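Local coordinates for clostripain-related protein (Bacteroides thetaiotaomicron, PDB 6N9J) that probably cleaves peptide bonds as a secreted, clostripain-like cysteine protease of clan CD, and is trapped in this crystal by an irreversible peptide inhibitor, at residues A[345-350]-A[358-363]; A[284-289]-A[354-359]; A[162-167]-A[241-246]. All coordinates share one frame; numbering follows the deposited sequence.

Contact 1. Residues A[345-350]-A[358-363]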
ATOM      1  N   SER A 345      11.174   2.357  -0.557  1.00 21.90           N
ATOM      2  CA  SER A 345      11.684   3.219  -1.629  1.00 23.30           C
ATOM      3  C   SER A 345      11.804   4.663  -1.170  1.00 21.61           C
ATOM      4  O   SER A 345      11.283   5.045  -0.121  1.00 22.15           O
ATOM      5  CB  SER A 345      10.792   3.159  -2.871  1.00 20.19           C
ATOM      6  OG  SER A 345       9.691   4.043  -2.738  1.00 17.94           O
ATOM      7  N   THR A 346      12.490   5.457  -1.981  1.00 19.67           N
ATOM      8  CA  THR A 346      12.686   6.867  -1.722  1.00 19.39           C
ATOM      9  C   THR A 346      12.912   7.586  -3.048  1.00 21.59           C
ATOM     10  O   THR A 346      13.291   6.966  -4.051  1.00 18.68           O
ATOM     11  CB  THR A 346      13.898   7.118  -0.789  1.00 25.16           C
ATOM     12  OG1 THR A 346      13.992   8.511  -0.461  1.00 24.00           O
ATOM     13  CG2 THR A 346      15.191   6.690  -1.468  1.00 27.78           C
ATOM     14  N   TYR A 347      12.681   8.895  -3.050  1.00 21.86           N
ATOM     15  CA  TYR A 347      13.048   9.721  -4.182  1.00 22.69           C
ATOM     16  C   TYR A 347      14.472  10.266  -3.999  1.00 24.25           C
ATOM     17  O   TYR A 347      14.839  10.739  -2.915  1.00 25.60           O
ATOM     18  CB  TYR A 347      12.054  10.860  -4.350  1.00 23.13           C
ATOM     19  CG  TYR A 347      12.321  11.716  -5.554  1.00 22.24           C
ATOM     20  CD1 TYR A 347      12.226  11.186  -6.836  1.00 21.66           C
ATOM     21  CD2 TYR A 347      12.655  13.052  -5.418  1.00 25.45           C
ATOM     22  CE1 TYR A 347      12.470  11.960  -7.948  1.00 24.46           C
ATOM     23  CE2 TYR A 347      12.903  13.842  -6.532  1.00 26.63           C
ATOM     24  CZ  TYR A 347      12.806  13.290  -7.792  1.00 27.95           C
ATOM     25  OH  TYR A 347      13.052  14.068  -8.903  1.00 33.08           O
ATOM     26  N   ILE A 348      15.275  10.184  -5.054  1.00 19.66           N
ATOM     27  CA  ILE A 348      16.611  10.778  -5.030  1.00 23.19           C
ATOM     28  C   ILE A 348      16.588  12.123  -5.743  1.00 27.23           C
ATOM     29  O   ILE A 348      16.473  12.169  -6.971  1.00 30.67           O
ATOM     30  CB  ILE A 348      17.641   9.857  -5.691  1.00 21.13           C
ATOM     31  CG1 ILE A 348      17.798   8.564  -4.881  1.00 21.70           C
ATOM     32  CG2 ILE A 348      18.965  10.579  -5.867  1.00 22.97           C
ATOM     33  CD1 ILE A 348      18.665   7.514  -5.560  1.00 24.25           C
ATOM     34  N   LEU A 349      16.669  13.213  -4.982  1.00 28.57           N
ATOM     35  CA  LEU A 349      16.645  14.555  -5.566  1.00 33.82           C
ATOM     36  C   LEU A 349      17.720  14.694  -6.630  1.00 38.80           C
ATOM     37  O   LEU A 349      18.890  14.417  -6.384  1.00 40.87           O
ATOM     38  CB  LEU A 349      16.830  15.626  -4.491  1.00 35.22           C
ATOM     39  CG  LEU A 349      15.650  15.780  -3.523  1.00 36.61           C
ATOM     40  CD1 LEU A 349      16.064  16.560  -2.282  1.00 37.81           C
ATOM     41  CD2 LEU A 349      14.475  16.456  -4.217  1.00 35.44           C
ATOM     42  N   ARG A 350      17.314  15.111  -7.820  1.00 41.73           N
ATOM     43  CA  ARG A 350      18.248  15.227  -8.921  1.00 45.29           C
ATOM     44  C   ARG A 350      18.526  16.684  -9.271  1.00 49.37           C
ATOM     45  O   ARG A 350      19.289  16.965 -10.196  1.00 49.12           O
ATOM     46  CB  ARG A 350      17.714  14.477 -10.136  1.00 45.32           C
ATOM     47  CG  ARG A 350      17.568  12.975  -9.916  1.00 44.62           C
ATOM     48  CD  ARG A 350      16.593  12.416 -10.925  1.00 45.87           C
ATOM     49  NE  ARG A 350      16.631  10.962 -11.045  1.00 45.46           N
ATOM     50  CZ  ARG A 350      16.008  10.128 -10.219  1.00 44.29           C
ATOM     51  NH1 ARG A 350      15.331  10.600  -9.182  1.00 41.14           N
ATOM     52  NH2 ARG A 350      16.082   8.821 -10.419  1.00 45.45           N
ATOM     53  N   LYS A 358       9.809  20.436  -7.144  1.00 22.68           N
ATOM     54  CA  LYS A 358       9.290  21.630  -6.490  1.00 23.61           C
ATOM     55  C   LYS A 358       8.179  21.252  -5.514  1.00 25.88           C
ATOM     56  O   LYS A 358       8.093  21.797  -4.409  1.00 25.76           O
ATOM     57  CB  LYS A 358       8.775  22.641  -7.522  1.00 25.43           C
ATOM     58  N   TYR A 359       7.338  20.309  -5.925  1.00 25.46           N
ATOM     59  CA  TYR A 359       6.294  19.781  -5.053  1.00 26.92           C
ATOM     60  C   TYR A 359       6.922  19.039  -3.870  1.00 27.06           C
ATOM     61  O   TYR A 359       6.519  19.231  -2.725  1.00 30.67           O
ATOM     62  CB  TYR A 359       5.349  18.856  -5.834  1.00 26.36           C
ATOM     63  CG  TYR A 359       4.264  18.223  -4.983  1.00 27.87           C
ATOM     64  CD1 TYR A 359       4.464  16.992  -4.370  1.00 27.79           C
ATOM     65  CD2 TYR A 359       3.042  18.859  -4.795  1.00 28.05           C
ATOM     66  CE1 TYR A 359       3.479  16.415  -3.576  1.00 28.74           C
ATOM     67  CE2 TYR A 359       2.050  18.292  -4.012  1.00 29.54           C
ATOM     68  CZ  TYR A 359       2.273  17.072  -3.407  1.00 28.78           C
ATOM     69  OH  TYR A 359       1.288  16.511  -2.637  1.00 27.34           O
ATOM     70  N   TYR A 360       7.909  18.196  -4.154  1.00 24.76           N
ATOM     71  CA  TYR A 360       8.595  17.437  -3.108  1.00 25.18           C
ATOM     72  C   TYR A 360       9.134  18.333  -2.007  1.00 27.23           C
ATOM     73  O   TYR A 360       8.935  18.068  -0.825  1.00 26.91           O
ATOM     74  CB  TYR A 360       9.745  16.634  -3.709  1.00 23.09           C
ATOM     75  CG  TYR A 360      10.372  15.597  -2.793  1.00 22.36           C
ATOM     76  CD1 TYR A 360      11.477  15.906  -2.009  1.00 24.19           C
ATOM     77  CD2 TYR A 360       9.887  14.293  -2.748  1.00 19.60           C
ATOM     78  CE1 TYR A 360      12.069  14.947  -1.193  1.00 22.22           C
ATOM     79  CE2 TYR A 360      10.479  13.334  -1.941  1.00 18.70           C
ATOM     80  CZ  TYR A 360      11.568  13.669  -1.165  1.00 20.58           C
ATOM     81  OH  TYR A 360      12.160  12.722  -0.358  1.00 21.07           O
ATOM     82  N   ARG A 361       9.819  19.397  -2.416  1.00 29.65           N
ATOM     83  CA  ARG A 361      10.512  20.282  -1.491  1.00 32.09           C
ATOM     84  C   ARG A 361       9.554  21.147  -0.692  1.00 36.28           C
ATOM     85  O   ARG A 361       9.951  21.826   0.249  1.00 39.65           O
ATOM     86  CB  ARG A 361      11.492  21.176  -2.253  1.00 32.30           C
ATOM     87  CG  ARG A 361      12.588  20.408  -2.969  1.00 35.56           C
ATOM     88  CD  ARG A 361      13.539  21.339  -3.726  1.00 40.85           C
ATOM     89  NE  ARG A 361      14.696  20.608  -4.238  1.00 43.64           N
ATOM     90  CZ  ARG A 361      15.880  20.561  -3.631  1.00 46.04           C
ATOM     91  NH1 ARG A 361      16.072  21.216  -2.492  1.00 48.96           N
ATOM     92  NH2 ARG A 361      16.874  19.862  -4.163  1.00 44.15           N
ATOM     93  N   GLN A 362       8.286  21.123  -1.070  1.00 37.17           N
ATOM     94  CA  GLN A 362       7.318  22.029  -0.488  1.00 40.42           C
ATOM     95  C   GLN A 362       6.250  21.308   0.340  1.00 38.02           C
ATOM     96  O   GLN A 362       5.800  21.837   1.354  1.00 38.17           O
ATOM     97  CB  GLN A 362       6.669  22.851  -1.602  1.00 46.37           C
ATOM     98  CG  GLN A 362       5.852  24.037  -1.134  1.00 52.18           C
ATOM     99  CD  GLN A 362       5.500  24.971  -2.278  1.00 56.95           C
ATOM    100  OE1 GLN A 362       6.109  24.914  -3.349  1.00 58.37           O
ATOM    101  NE2 GLN A 362       4.514  25.836  -2.059  1.00 58.36           N
ATOM    102  N   PHE A 363       5.862  20.101  -0.078  1.00 33.22           N
ATOM    103  CA  PHE A 363       4.707  19.436   0.525  1.00 31.34           C
ATOM    104  C   PHE A 363       4.962  18.010   1.011  1.00 28.28           C
ATOM    105  O   PHE A 363       4.065  17.370   1.566  1.00 27.72           O
ATOM    106  CB  PHE A 363       3.546  19.417  -0.468  1.00 32.39           C
ATOM    107  CG  PHE A 363       3.220  20.764  -1.032  1.00 37.42           C
ATOM    108  CD1 PHE A 363       2.615  21.729  -0.245  1.00 40.77           C
ATOM    109  CD2 PHE A 363       3.521  21.069  -2.353  1.00 38.11           C
ATOM    110  CE1 PHE A 363       2.316  22.975  -0.768  1.00 43.58           C
ATOM    111  CE2 PHE A 363       3.224  22.309  -2.881  1.00 40.33           C
ATOM    112  CZ  PHE A 363       2.620  23.264  -2.092  1.00 42.92           C
TER
HETATM  113  O   HOH W   1      15.271  12.621  -0.655  1.00 36.51           O
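The ring of Y360 carries CD2 of Y347 over one face, displaced toward the rim, and is approached obliquely by CD2 of L349. In a protease of the clan CD caspase-like fold, this is how helix 355-363 packs on the segment running out of strand 345-346. The tyrosine rings form neither a parallel stack nor a T: their planes stand at 51° and their centroids are 5.4 Å apart. W116 meets each of them edge-to-face, completing an aromatic cluster. The third flat group, the guanidinium of R361, has one face under L349, whose CD1 sits 3.9 Å from R361 NH2. L349 thus illustrates how a branched side chain can serve two unlike surfaces, since its CD2 is also 3.8 Å from Y360 CD1. R361 reaches it through a chain extended from CG to NE, and its charge is matched by a salt bridge to E351. Y360 leaves the helix with CG anti to the backbone nitrogen (chi1 -169°), a setting that turns the ring toward Y347 and L349 and brings its hydroxyl to E167 OE2. That oxygen is also bonded by Y347 N and T346 OG1, so one acidic atom collects three partners. A leucine in place of Y360 would probably leave E167 OE2 without one of these three partners and deprive Y347 and L349 of the ring they pack on. Beside the hydroxyl, a water donates to Y360 OH at 3.1 Å and to the backbone O of Y347 at 3.0 Å.

Contact 2. Residues A[284-289]-A[354-359]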
ATOM      1  N   GLU A 284      10.107   5.762 -15.222  1.00 28.67           N
ATOM      2  CA  GLU A 284      10.717   7.062 -14.945  1.00 24.34           C
ATOM      3  C   GLU A 284      11.889   7.026 -13.948  1.00 24.59           C
ATOM      4  O   GLU A 284      12.548   8.042 -13.752  1.00 22.91           O
ATOM      5  CB  GLU A 284       9.645   8.032 -14.443  1.00 20.00           C
ATOM      6  N   ASN A 285      12.145   5.869 -13.332  1.00 21.72           N
ATOM      7  CA  ASN A 285      13.223   5.731 -12.341  1.00 20.48           C
ATOM      8  C   ASN A 285      13.009   6.703 -11.180  1.00 19.09           C
ATOM      9  O   ASN A 285      13.938   7.351 -10.699  1.00 17.77           O
ATOM     10  CB  ASN A 285      14.600   5.942 -12.990  1.00 24.96           C
ATOM     11  CG  ASN A 285      15.059   4.735 -13.796  1.00 27.00           C
ATOM     12  OD1 ASN A 285      14.369   4.277 -14.711  1.00 27.33           O
ATOM     13  ND2 ASN A 285      16.223   4.207 -13.451  1.00 27.02           N
ATOM     14  N   ASN A 286      11.757   6.798 -10.751  1.00 20.03           N
ATOM     15  CA  ASN A 286      11.363   7.637  -9.630  1.00 19.83           C
ATOM     16  C   ASN A 286      11.662   6.996  -8.280  1.00 18.42           C
ATOM     17  O   ASN A 286      11.750   7.702  -7.270  1.00 16.18           O
ATOM     18  CB  ASN A 286       9.866   7.952  -9.708  1.00 21.76           C
ATOM     19  CG  ASN A 286       9.540   8.988 -10.767  1.00 19.91           C
ATOM     20  OD1 ASN A 286      10.357   9.838 -11.072  1.00 18.57           O
ATOM     21  ND2 ASN A 286       8.330   8.928 -11.316  1.00 17.76           N
ATOM     22  N   TYR A 287      11.826   5.668  -8.271  1.00 17.02           N
ATOM     23  CA  TYR A 287      11.898   4.896  -7.027  1.00 18.05           C
ATOM     24  C   TYR A 287      13.184   4.094  -6.839  1.00 19.15           C
ATOM     25  O   TYR A 287      13.470   3.183  -7.609  1.00 21.84           O
ATOM     26  CB  TYR A 287      10.713   3.924  -6.945  1.00 19.31           C
ATOM     27  CG  TYR A 287       9.367   4.585  -7.004  1.00 19.34           C
ATOM     28  CD1 TYR A 287       8.790   5.114  -5.862  1.00 22.49           C
ATOM     29  CD2 TYR A 287       8.676   4.693  -8.202  1.00 18.15           C
ATOM     30  CE1 TYR A 287       7.556   5.723  -5.908  1.00 22.33           C
ATOM     31  CE2 TYR A 287       7.449   5.303  -8.258  1.00 17.89           C
ATOM     32  CZ  TYR A 287       6.891   5.811  -7.105  1.00 21.51           C
ATOM     33  OH  TYR A 287       5.659   6.412  -7.142  1.00 23.61           O
ATOM     34  N   HIS A 288      13.925   4.406  -5.779  1.00 20.87           N
ATOM     35  CA  HIS A 288      15.153   3.693  -5.444  1.00 18.49           C
ATOM     36  C   HIS A 288      15.125   3.162  -4.021  1.00 15.85           C
ATOM     37  O   HIS A 288      14.439   3.711  -3.167  1.00 15.18           O
ATOM     38  CB  HIS A 288      16.371   4.609  -5.627  1.00 18.55           C
ATOM     39  CG  HIS A 288      16.638   4.962  -7.054  1.00 17.44           C
ATOM     40  ND1 HIS A 288      16.100   6.076  -7.659  1.00 20.19           N
ATOM     41  CD2 HIS A 288      17.356   4.324  -8.005  1.00 15.79           C
ATOM     42  CE1 HIS A 288      16.488   6.119  -8.922  1.00 21.14           C
ATOM     43  NE2 HIS A 288      17.256   5.068  -9.156  1.00 18.58           N
ATOM     44  N   ASP A 289      15.897   2.112  -3.760  1.00 14.44           N
ATOM     45  CA  ASP A 289      15.946   1.560  -2.418  1.00 17.01           C
ATOM     46  C   ASP A 289      16.609   2.528  -1.431  1.00 21.64           C
ATOM     47  O   ASP A 289      17.762   2.948  -1.612  1.00 14.03           O
ATOM     48  CB  ASP A 289      16.668   0.215  -2.419  1.00 16.96           C
ATOM     49  CG  ASP A 289      16.594  -0.480  -1.070  1.00 20.62           C
ATOM     50  OD1 ASP A 289      15.523  -1.062  -0.726  1.00 20.04           O
ATOM     51  OD2 ASP A 289      17.614  -0.441  -0.358  1.00 21.80           O
ATOM     52  N   SER A 354      12.378  20.475 -11.888  1.00 38.31           N
ATOM     53  CA  SER A 354      11.136  19.863 -12.352  1.00 34.22           C
ATOM     54  C   SER A 354       9.978  20.177 -11.409  1.00 36.17           C
ATOM     55  O   SER A 354      10.196  20.588 -10.268  1.00 37.39           O
ATOM     56  CB  SER A 354      11.301  18.348 -12.493  1.00 32.84           C
ATOM     57  OG  SER A 354      11.407  17.715 -11.226  1.00 32.95           O
ATOM     58  N   SER A 355       8.750  19.983 -11.888  1.00 35.31           N
ATOM     59  CA  SER A 355       7.565  20.296 -11.094  1.00 34.63           C
ATOM     60  C   SER A 355       7.381  19.317  -9.945  1.00 32.69           C
ATOM     61  O   SER A 355       6.860  19.686  -8.892  1.00 34.07           O
ATOM     62  CB  SER A 355       6.305  20.318 -11.968  1.00 34.83           C
ATOM     63  OG  SER A 355       6.144  19.107 -12.683  1.00 35.50           O
ATOM     64  N   GLN A 356       7.804  18.071 -10.127  1.00 29.90           N
ATOM     65  CA  GLN A 356       7.604  17.108  -9.056  1.00 29.27           C
ATOM     66  C   GLN A 356       8.616  17.339  -7.922  1.00 27.47           C
ATOM     67  O   GLN A 356       8.313  17.077  -6.768  1.00 25.78           O
ATOM     68  CB  GLN A 356       7.658  15.667  -9.589  1.00 29.33           C
ATOM     69  CG  GLN A 356       9.028  15.119  -9.954  1.00 30.56           C
ATOM     70  CD  GLN A 356       8.943  13.687 -10.466  1.00 29.89           C
ATOM     71  OE1 GLN A 356       7.988  13.317 -11.155  1.00 29.12           O
ATOM     72  NE2 GLN A 356       9.925  12.868 -10.107  1.00 29.83           N
ATOM     73  N   GLU A 357       9.794  17.873  -8.240  1.00 28.64           N
ATOM     74  CA  GLU A 357      10.762  18.208  -7.196  1.00 30.07           C
ATOM     75  C   GLU A 357      10.323  19.442  -6.432  1.00 29.53           C
ATOM     76  O   GLU A 357      10.450  19.495  -5.215  1.00 32.07           O
ATOM     77  CB  GLU A 357      12.165  18.428  -7.771  1.00 35.50           C
ATOM     78  CG  GLU A 357      12.779  17.170  -8.358  1.00 40.58           C
ATOM     79  CD  GLU A 357      14.282  17.071  -8.164  1.00 44.00           C
ATOM     80  OE1 GLU A 357      14.892  18.002  -7.589  1.00 44.13           O
ATOM     81  OE2 GLU A 357      14.848  16.041  -8.587  1.00 46.49           O
ATOM     82  N   LYS A 358       9.809  20.436  -7.144  1.00 22.68           N
ATOM     83  CA  LYS A 358       9.290  21.630  -6.490  1.00 23.61           C
ATOM     84  C   LYS A 358       8.179  21.252  -5.514  1.00 25.88           C
ATOM     85  O   LYS A 358       8.093  21.797  -4.409  1.00 25.76           O
ATOM     86  CB  LYS A 358       8.775  22.641  -7.522  1.00 25.43           C
ATOM     87  N   TYR A 359       7.338  20.309  -5.925  1.00 25.46           N
ATOM     88  CA  TYR A 359       6.294  19.781  -5.053  1.00 26.92           C
ATOM     89  C   TYR A 359       6.922  19.039  -3.870  1.00 27.06           C
ATOM     90  O   TYR A 359       6.519  19.231  -2.725  1.00 30.67           O
ATOM     91  CB  TYR A 359       5.349  18.856  -5.834  1.00 26.36           C
ATOM     92  CG  TYR A 359       4.264  18.223  -4.983  1.00 27.87           C
ATOM     93  CD1 TYR A 359       4.464  16.992  -4.370  1.00 27.79           C
ATOM     94  CD2 TYR A 359       3.042  18.859  -4.795  1.00 28.05           C
ATOM     95  CE1 TYR A 359       3.479  16.415  -3.576  1.00 28.74           C
ATOM     96  CE2 TYR A 359       2.050  18.292  -4.012  1.00 29.54           C
ATOM     97  CZ  TYR A 359       2.273  17.072  -3.407  1.00 28.78           C
ATOM     98  OH  TYR A 359       1.288  16.511  -2.637  1.00 27.34           O
TER
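Q356 reaches from the first turn of its helix to N286, and one amide-to-amide hydrogen bond, NE2 to OD1 at 3.2 Å, carries the whole contact. The bond is nearly straight at the hydrogen (167°). Its acceptor lies in the amide plane of Q356, yet the donor stands well above the carbonyl plane of N286, 56° out of it, because the two amides are strongly tilted against each other. Q356 gets there with CG placed between its backbone N and carbonyl carbon (chi1 74°) and the rest of the chain stretched out. The backbone N atoms of N286 and Y287 are both held by D280, and the buried carboxylate of E357 is gripped by Y347 OH and R350 N, whereas the bridge itself is a thin contact near the surface that buries just 61 Å². Next to Q356, S355 is exposed. The N-cap bond of the helix, from E357 N to S354 OG, is weak at 3.4 Å. The bridge joins the start of helix 355-363 to the loop entering strand 288-289, which pairs antiparallel with strand 345-346 and runs directly into helix 290-297.

Contact 3. Residues A[162-167]-A[241-246]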
ATOM      1  N   TYR A 162       3.691   0.780  -5.565  1.00 17.63           N
ATOM      2  CA  TYR A 162       4.672   1.814  -5.229  1.00 14.65           C
ATOM      3  C   TYR A 162       4.380   2.553  -3.941  1.00 18.67           C
ATOM      4  O   TYR A 162       4.918   3.636  -3.724  1.00 22.42           O
ATOM      5  CB  TYR A 162       4.768   2.864  -6.350  1.00 14.05           C
ATOM      6  CG  TYR A 162       5.174   2.375  -7.729  1.00 15.07           C
ATOM      7  CD1 TYR A 162       6.409   1.766  -7.945  1.00 15.94           C
ATOM      8  CD2 TYR A 162       4.345   2.580  -8.828  1.00 17.41           C
ATOM      9  CE1 TYR A 162       6.794   1.338  -9.223  1.00 16.72           C
ATOM     10  CE2 TYR A 162       4.718   2.158 -10.106  1.00 18.11           C
ATOM     11  CZ  TYR A 162       5.946   1.539 -10.295  1.00 20.04           C
ATOM     12  OH  TYR A 162       6.328   1.131 -11.560  1.00 22.93           O
ATOM     13  N   MET A 163       3.524   2.001  -3.093  1.00 16.34           N
ATOM     14  CA  MET A 163       3.048   2.756  -1.938  1.00 15.52           C
ATOM     15  C   MET A 163       3.982   2.656  -0.734  1.00 13.41           C
ATOM     16  O   MET A 163       3.948   3.526   0.145  1.00 13.21           O
ATOM     17  CB  MET A 163       1.629   2.296  -1.549  1.00 10.11           C
ATOM     18  CG  MET A 163       0.563   2.616  -2.604  1.00 14.71           C
ATOM     19  SD  MET A 163       0.610   4.270  -3.361  1.00 10.57           S
ATOM     20  CE  MET A 163       0.486   5.339  -1.967  1.00 10.70           C
ATOM     21  N   GLN A 164       4.821   1.617  -0.698  1.00 12.21           N
ATOM     22  CA  GLN A 164       5.763   1.447   0.410  1.00 15.68           C
ATOM     23  C   GLN A 164       6.986   2.366   0.194  1.00 17.80           C
ATOM     24  O   GLN A 164       8.120   1.912   0.001  1.00 14.97           O
ATOM     25  CB  GLN A 164       6.180  -0.020   0.562  1.00 18.21           C
ATOM     26  CG  GLN A 164       6.756  -0.384   1.942  1.00 19.32           C
ATOM     27  CD  GLN A 164       5.693  -0.522   3.043  1.00 20.61           C
ATOM     28  OE1 GLN A 164       4.685   0.180   3.049  1.00 22.58           O
ATOM     29  NE2 GLN A 164       5.931  -1.432   3.981  1.00 19.11           N
ATOM     30  N   SER A 165       6.687   3.666   0.225  1.00 19.55           N
ATOM     31  CA  SER A 165       7.615   4.779   0.096  1.00 18.45           C
ATOM     32  C   SER A 165       7.759   5.491   1.443  1.00 18.29           C
ATOM     33  O   SER A 165       6.765   5.688   2.154  1.00 19.06           O
ATOM     34  CB  SER A 165       7.102   5.734  -0.998  1.00 17.45           C
ATOM     35  OG  SER A 165       7.287   7.099  -0.672  1.00 17.90           O
ATOM     36  N   VAL A 166       8.988   5.866   1.796  1.00 15.58           N
ATOM     37  CA  VAL A 166       9.259   6.473   3.093  1.00 15.05           C
ATOM     38  C   VAL A 166       8.590   7.843   3.171  1.00 17.20           C
ATOM     39  O   VAL A 166       8.218   8.298   4.255  1.00 18.00           O
ATOM     40  CB  VAL A 166      10.798   6.593   3.362  1.00 20.98           C
ATOM     41  CG1 VAL A 166      11.417   7.656   2.490  1.00 19.88           C
ATOM     42  CG2 VAL A 166      11.100   6.885   4.840  1.00 19.78           C
ATOM     43  N   GLU A 167       8.419   8.490   2.018  1.00 15.42           N
ATOM     44  CA  GLU A 167       7.732   9.780   1.951  1.00 17.94           C
ATOM     45  C   GLU A 167       6.239   9.646   2.281  1.00 20.13           C
ATOM     46  O   GLU A 167       5.668  10.475   2.988  1.00 21.99           O
ATOM     47  CB  GLU A 167       7.906  10.401   0.559  1.00 19.40           C
ATOM     48  CG  GLU A 167       9.344  10.821   0.230  1.00 23.08           C
ATOM     49  CD  GLU A 167      10.172   9.715  -0.408  1.00 24.05           C
ATOM     50  OE1 GLU A 167       9.681   8.559  -0.484  1.00 21.36           O
ATOM     51  OE2 GLU A 167      11.327  10.005  -0.829  1.00 24.58           O
ATOM     52  N   SER A 241       6.995  -5.415   2.351  1.00 14.02           N
ATOM     53  CA  SER A 241       7.570  -5.117   3.659  1.00 16.29           C
ATOM     54  C   SER A 241       6.534  -4.520   4.623  1.00 11.89           C
ATOM     55  O   SER A 241       5.404  -4.203   4.239  1.00 12.17           O
ATOM     56  CB  SER A 241       8.769  -4.162   3.521  1.00 19.25           C
ATOM     57  OG  SER A 241       8.362  -2.878   3.066  1.00 21.62           O
ATOM     58  N   VAL A 242       6.935  -4.383   5.886  1.00 13.12           N
ATOM     59  CA  VAL A 242       6.094  -3.812   6.932  1.00 11.18           C
ATOM     60  C   VAL A 242       6.879  -2.729   7.664  1.00 14.33           C
ATOM     61  O   VAL A 242       7.951  -2.997   8.218  1.00 15.03           O
ATOM     62  CB  VAL A 242       5.629  -4.880   7.969  1.00 22.66           C
ATOM     63  CG1 VAL A 242       4.938  -4.220   9.148  1.00 19.17           C
ATOM     64  CG2 VAL A 242       4.716  -5.904   7.332  1.00 26.32           C
ATOM     65  N   ILE A 243       6.351  -1.510   7.657  1.00 12.60           N
ATOM     66  CA  ILE A 243       6.965  -0.402   8.368  1.00 15.13           C
ATOM     67  C   ILE A 243       6.195  -0.086   9.653  1.00 19.11           C
ATOM     68  O   ILE A 243       4.974   0.057   9.616  1.00 18.78           O
ATOM     69  CB  ILE A 243       7.016   0.836   7.490  1.00 18.86           C
ATOM     70  CG1 ILE A 243       7.974   0.597   6.319  1.00 17.30           C
ATOM     71  CG2 ILE A 243       7.416   2.066   8.305  1.00 21.31           C
ATOM     72  CD1 ILE A 243       7.958   1.705   5.309  1.00 17.23           C
ATOM     73  N   LYS A 244       6.921  -0.006  10.774  1.00 17.96           N
ATOM     74  CA  LYS A 244       6.378   0.366  12.088  1.00 18.28           C
ATOM     75  C   LYS A 244       6.488   1.876  12.289  1.00 20.26           C
ATOM     76  O   LYS A 244       7.600   2.415  12.465  1.00 20.24           O
ATOM     77  CB  LYS A 244       7.132  -0.377  13.199  1.00 17.77           C
ATOM     78  CG  LYS A 244       6.552  -0.232  14.606  1.00 18.50           C
ATOM     79  CD  LYS A 244       7.397  -0.986  15.617  1.00 22.01           C
ATOM     80  CE  LYS A 244       6.645  -1.261  16.911  1.00 27.50           C
ATOM     81  NZ  LYS A 244       6.163  -0.020  17.571  1.00 30.87           N
ATOM     82  N   SER A 245       5.347   2.563  12.267  1.00 18.42           N
ATOM     83  CA  SER A 245       5.345   4.022  12.115  1.00 18.00           C
ATOM     84  C   SER A 245       5.904   4.777  13.317  1.00 19.94           C
ATOM     85  O   SER A 245       6.429   5.889  13.174  1.00 23.59           O
ATOM     86  CB  SER A 245       3.927   4.517  11.810  1.00 17.61           C
ATOM     87  OG  SER A 245       3.132   4.582  12.976  1.00 18.09           O
ATOM     88  N   SER A 246       5.816   4.176  14.499  1.00 19.97           N
ATOM     89  CA  SER A 246       6.316   4.828  15.697  1.00 20.11           C
ATOM     90  C   SER A 246       7.838   4.982  15.660  1.00 20.39           C
ATOM     91  O   SER A 246       8.393   5.738  16.438  1.00 19.22           O
ATOM     92  CB  SER A 246       5.894   4.059  16.961  1.00 20.54           C
ATOM     93  OG  SER A 246       6.569   2.815  17.087  1.00 19.31           O
TER
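Q164 NE2 lies 2.8 Å from the backbone O of S241, yet the angle is too poor for a hydrogen bond; the amide bonds instead to the hydroxyl of the same serine, NE2 to OG at 3.0 Å. The contact sits deep in the caspase-like core, where the loop leading from strand 155-159 into helix 166-171 meets strand 239-244 of the mixed central sheet. In clan CD peptidases the catalytic cysteine is expected at the C-terminal end of the strand that precedes this loop. S241 OG lies almost in the amide plane of Q164 (6° out of it), and NE2 also bonds F179 O, a reminder that the closest atom need not be the bonded one. S241 OG in turn is bonded to G343 O, so the buried hydroxyl is held by both the Q164 amide and G343 O. The glutamine side chain bends at its second torsion (chi2 76°), which brings the amide over to the strand. I243 runs alongside it in the opposite direction, with CG1 3.7 Å from Q164 NE2, and thus lends an apolar flank to a polar group. The backbone is tight too: Q164 is the centre of an inverse gamma turn, closed by S165 N to M163 O at 2.7 Å. Next comes S165, the N-cap of helix 166-171, whose OG donates to E167 OE1 at 2.8 Å, meeting the carboxylate on its anti side.

In the fold
From the N terminus, contact 3 closes first, its loop of 73 residues running out through helices and strand 178-181 and back into the central sheet. Contact 2 opens later, at 284-289, and returns after 64 residues to helix 355-363. Contact 1 opens within that span, at 345-350, and ends on the same helix slightly farther on, so the two loops overlap rather than nest, sharing K358 and Y359. Strands 288-289 and 345-346 pair with each other, giving both a common base. E167, from the segment of contact 3, connects helix 355-363 and the segment after strand 345-346 to the start of helix 166-171, and Y162 stacks on Y287, joining contacts 3 and 2.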